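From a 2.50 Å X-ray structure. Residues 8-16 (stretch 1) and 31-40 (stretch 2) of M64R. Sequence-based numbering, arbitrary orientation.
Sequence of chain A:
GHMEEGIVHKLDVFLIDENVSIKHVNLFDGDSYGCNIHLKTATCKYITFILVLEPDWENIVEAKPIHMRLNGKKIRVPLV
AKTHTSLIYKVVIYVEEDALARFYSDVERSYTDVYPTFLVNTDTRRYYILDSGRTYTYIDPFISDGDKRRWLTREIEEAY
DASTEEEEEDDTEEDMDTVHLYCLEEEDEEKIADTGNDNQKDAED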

# COMPACT_ATOMS: atom_id res chain seq x y z
N VAL A 8 13.75 -5.89 -6.85
CA VAL A 8 12.72 -4.92 -7.20
C VAL A 8 11.32 -5.54 -7.22
O VAL A 8 10.94 -6.21 -8.18
CB VAL A 8 12.99 -4.27 -8.57
CG1 VAL A 8 11.95 -3.20 -8.87
CG2 VAL A 8 14.40 -3.68 -8.62
N HIS A 9 10.56 -5.30 -6.16
CA HIS A 9 9.18 -5.77 -6.08
C HIS A 9 8.25 -4.81 -6.81
O HIS A 9 8.64 -3.70 -7.17
CB HIS A 9 8.73 -5.90 -4.63
CG HIS A 9 9.61 -6.78 -3.79
ND1 HIS A 9 9.72 -8.14 -4.00
CD2 HIS A 9 10.42 -6.49 -2.74
CE1 HIS A 9 10.56 -8.65 -3.12
NE2 HIS A 9 11.00 -7.67 -2.34
N LYS A 10 7.01 -5.24 -7.04
CA LYS A 10 5.98 -4.38 -7.59
C LYS A 10 4.79 -4.34 -6.63
O LYS A 10 4.34 -5.38 -6.15
CB LYS A 10 5.53 -4.86 -8.97
CG LYS A 10 6.59 -4.74 -10.05
CD LYS A 10 6.07 -5.27 -11.38
CE LYS A 10 7.12 -5.14 -12.48
N LEU A 11 4.29 -3.14 -6.36
CA LEU A 11 3.18 -2.99 -5.42
C LEU A 11 2.25 -1.84 -5.78
O LEU A 11 2.68 -0.69 -5.87
CB LEU A 11 3.71 -2.80 -4.00
CG LEU A 11 2.65 -2.62 -2.91
CD1 LEU A 11 1.77 -3.85 -2.83
CD2 LEU A 11 3.30 -2.32 -1.57
N ASP A 12 0.97 -2.16 -5.98
CA ASP A 12 -0.06 -1.15 -6.16
C ASP A 12 -1.06 -1.21 -5.02
O ASP A 12 -1.40 -2.30 -4.54
CB ASP A 12 -0.78 -1.33 -7.50
CG ASP A 12 0.11 -1.09 -8.70
OD1 ASP A 12 1.10 -0.33 -8.57
OD2 ASP A 12 -0.19 -1.65 -9.77
N VAL A 13 -1.51 -0.05 -4.56
CA VAL A 13 -2.50 0.02 -3.49
C VAL A 13 -3.74 0.76 -3.96
O VAL A 13 -3.66 1.90 -4.42
CB VAL A 13 -1.93 0.71 -2.24
CG1 VAL A 13 -3.00 0.82 -1.16
CG2 VAL A 13 -0.71 -0.04 -1.73
N PHE A 14 -4.90 0.11 -3.86
CA PHE A 14 -6.14 0.69 -4.34
C PHE A 14 -7.14 0.95 -3.22
O PHE A 14 -7.43 0.06 -2.41
CB PHE A 14 -6.78 -0.23 -5.39
CG PHE A 14 -5.89 -0.53 -6.56
CD1 PHE A 14 -5.86 0.30 -7.66
CD2 PHE A 14 -5.08 -1.65 -6.55
CE1 PHE A 14 -5.04 0.03 -8.74
CE2 PHE A 14 -4.25 -1.94 -7.63
CZ PHE A 14 -4.23 -1.10 -8.72
N LEU A 15 -7.66 2.17 -3.17
CA LEU A 15 -8.74 2.51 -2.24
C LEU A 15 -10.06 2.47 -2.99
O LEU A 15 -10.39 3.38 -3.75
CB LEU A 15 -8.51 3.88 -1.60
CG LEU A 15 -7.54 3.94 -0.41
CD1 LEU A 15 -6.10 3.70 -0.84
CD2 LEU A 15 -7.67 5.27 0.33
N ILE A 16 -10.81 1.39 -2.77
CA ILE A 16 -11.96 1.04 -3.61
C ILE A 16 -13.07 2.08 -3.63
O ILE A 16 -13.42 2.61 -4.69
CB ILE A 16 -12.57 -0.31 -3.17
CG1 ILE A 16 -11.48 -1.38 -3.12
CG2 ILE A 16 -13.69 -0.72 -4.10
CD1 ILE A 16 -10.69 -1.51 -4.41
N ASP A 31 14.53 -5.24 -0.65
CA ASP A 31 13.60 -6.30 -0.27
C ASP A 31 12.70 -5.84 0.88
O ASP A 31 12.80 -6.33 2.00
CB ASP A 31 14.34 -7.57 0.12
CG ASP A 31 13.41 -8.73 0.42
OD1 ASP A 31 12.28 -8.74 -0.12
OD2 ASP A 31 13.79 -9.63 1.19
N SER A 32 11.83 -4.89 0.58
CA SER A 32 10.91 -4.34 1.56
C SER A 32 9.81 -3.56 0.87
O SER A 32 10.01 -3.01 -0.21
CB SER A 32 11.66 -3.44 2.55
OG SER A 32 10.85 -3.14 3.68
N TYR A 33 8.65 -3.49 1.50
CA TYR A 33 7.52 -2.76 0.98
C TYR A 33 6.63 -2.22 2.07
O TYR A 33 6.59 -2.74 3.15
CB TYR A 33 6.73 -3.58 -0.02
CG TYR A 33 6.81 -5.06 0.15
CD1 TYR A 33 6.12 -5.70 1.16
CD2 TYR A 33 7.55 -5.83 -0.71
CE1 TYR A 33 6.18 -7.05 1.30
CE2 TYR A 33 7.61 -7.18 -0.57
CZ TYR A 33 6.93 -7.78 0.44
OH TYR A 33 6.99 -9.12 0.58
N GLY A 34 5.92 -1.16 1.79
CA GLY A 34 5.05 -0.53 2.76
C GLY A 34 4.85 0.94 2.43
O GLY A 34 5.48 1.47 1.52
N CYS A 35 3.95 1.59 3.18
CA CYS A 35 3.68 3.00 2.98
C CYS A 35 2.90 3.59 4.15
O CYS A 35 2.42 2.86 5.02
CB CYS A 35 2.89 3.22 1.68
SG CYS A 35 1.27 2.45 1.66
N ASN A 36 2.78 4.91 4.15
CA ASN A 36 2.01 5.61 5.16
C ASN A 36 0.88 6.40 4.50
O ASN A 36 1.11 7.17 3.57
CB ASN A 36 2.90 6.55 5.97
CG ASN A 36 4.12 5.84 6.53
OD1 ASN A 36 4.00 4.82 7.20
ND2 ASN A 36 5.30 6.38 6.24
N ILE A 37 -0.34 6.19 4.98
CA ILE A 37 -1.49 6.85 4.38
C ILE A 37 -2.30 7.61 5.42
O ILE A 37 -3.00 7.01 6.24
CB ILE A 37 -2.42 5.83 3.67
CG1 ILE A 37 -1.62 5.01 2.65
CG2 ILE A 37 -3.57 6.55 2.99
CD1 ILE A 37 -2.46 4.00 1.89
N HIS A 38 -2.19 8.93 5.39
CA HIS A 38 -3.00 9.79 6.25
C HIS A 38 -4.42 9.89 5.70
O HIS A 38 -4.65 10.55 4.69
CB HIS A 38 -2.38 11.18 6.37
CG HIS A 38 -1.09 11.20 7.14
ND1 HIS A 38 -1.04 11.44 8.49
CD2 HIS A 38 0.19 11.00 6.74
CE1 HIS A 38 0.22 11.40 8.90
NE2 HIS A 38 0.98 11.13 7.85
N LEU A 39 -5.35 9.23 6.37
CA LEU A 39 -6.74 9.24 5.95
C LEU A 39 -7.52 10.30 6.71
O LEU A 39 -7.57 10.29 7.94
CB LEU A 39 -7.38 7.86 6.17
CG LEU A 39 -6.72 6.69 5.44
CD1 LEU A 39 -7.12 5.38 6.08
CD2 LEU A 39 -7.09 6.71 3.97
N LYS A 40 -8.10 11.24 5.98
CA LYS A 40 -8.89 12.30 6.60
C LYS A 40 -10.37 12.08 6.30
O LYS A 40 -10.76 11.92 5.14
CB LYS A 40 -8.43 13.68 6.11
CG LYS A 40 -6.97 14.04 6.43

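Strand 10-15 and the strand that runs to Lys40 lie face to face, not edge to edge: their axes approach to 9.6 Å, point roughly the same way and cross at -26°. At that spacing no backbone hydrogen bonds join them, and side chains fill the gap. In the first stretch every second residue, His9, Leu11, Val13 and Leu15, points toward the second, which answers with Tyr33, Cys35, Ile37 and Leu39. The backbones come closer at the Tyr33 end, where the CA atoms of Leu11 and Tyr33 are 7.7 Å apart, against 9.4 Å for those of Val13 and Cys35. Here the CD2 methyl of Leu11 rests on Tyr33 CB at 4.0 Å, beside Gly34, whose lack of a side chain suits its backbone angles. Further along, Val13 CG1 meets the tip of Ile37, CD1, at 4.4 Å, a loose apolar contact, and Leu15 CD2 touches Leu39 CD2 at 4.0 Å. The His9 ring closes the other end. Tyr33 turns its edge to one face of the imidazole, with planes at 76° and His9 CD2 3.6 Å from Tyr33 CD2. At the imidazole's own edge, His9 NE2 donates a hydrogen bond to Asp31 OD1 at 2.8 Å; the Asp31 carboxylate reaches back although its CA-to-CB bond points away overall.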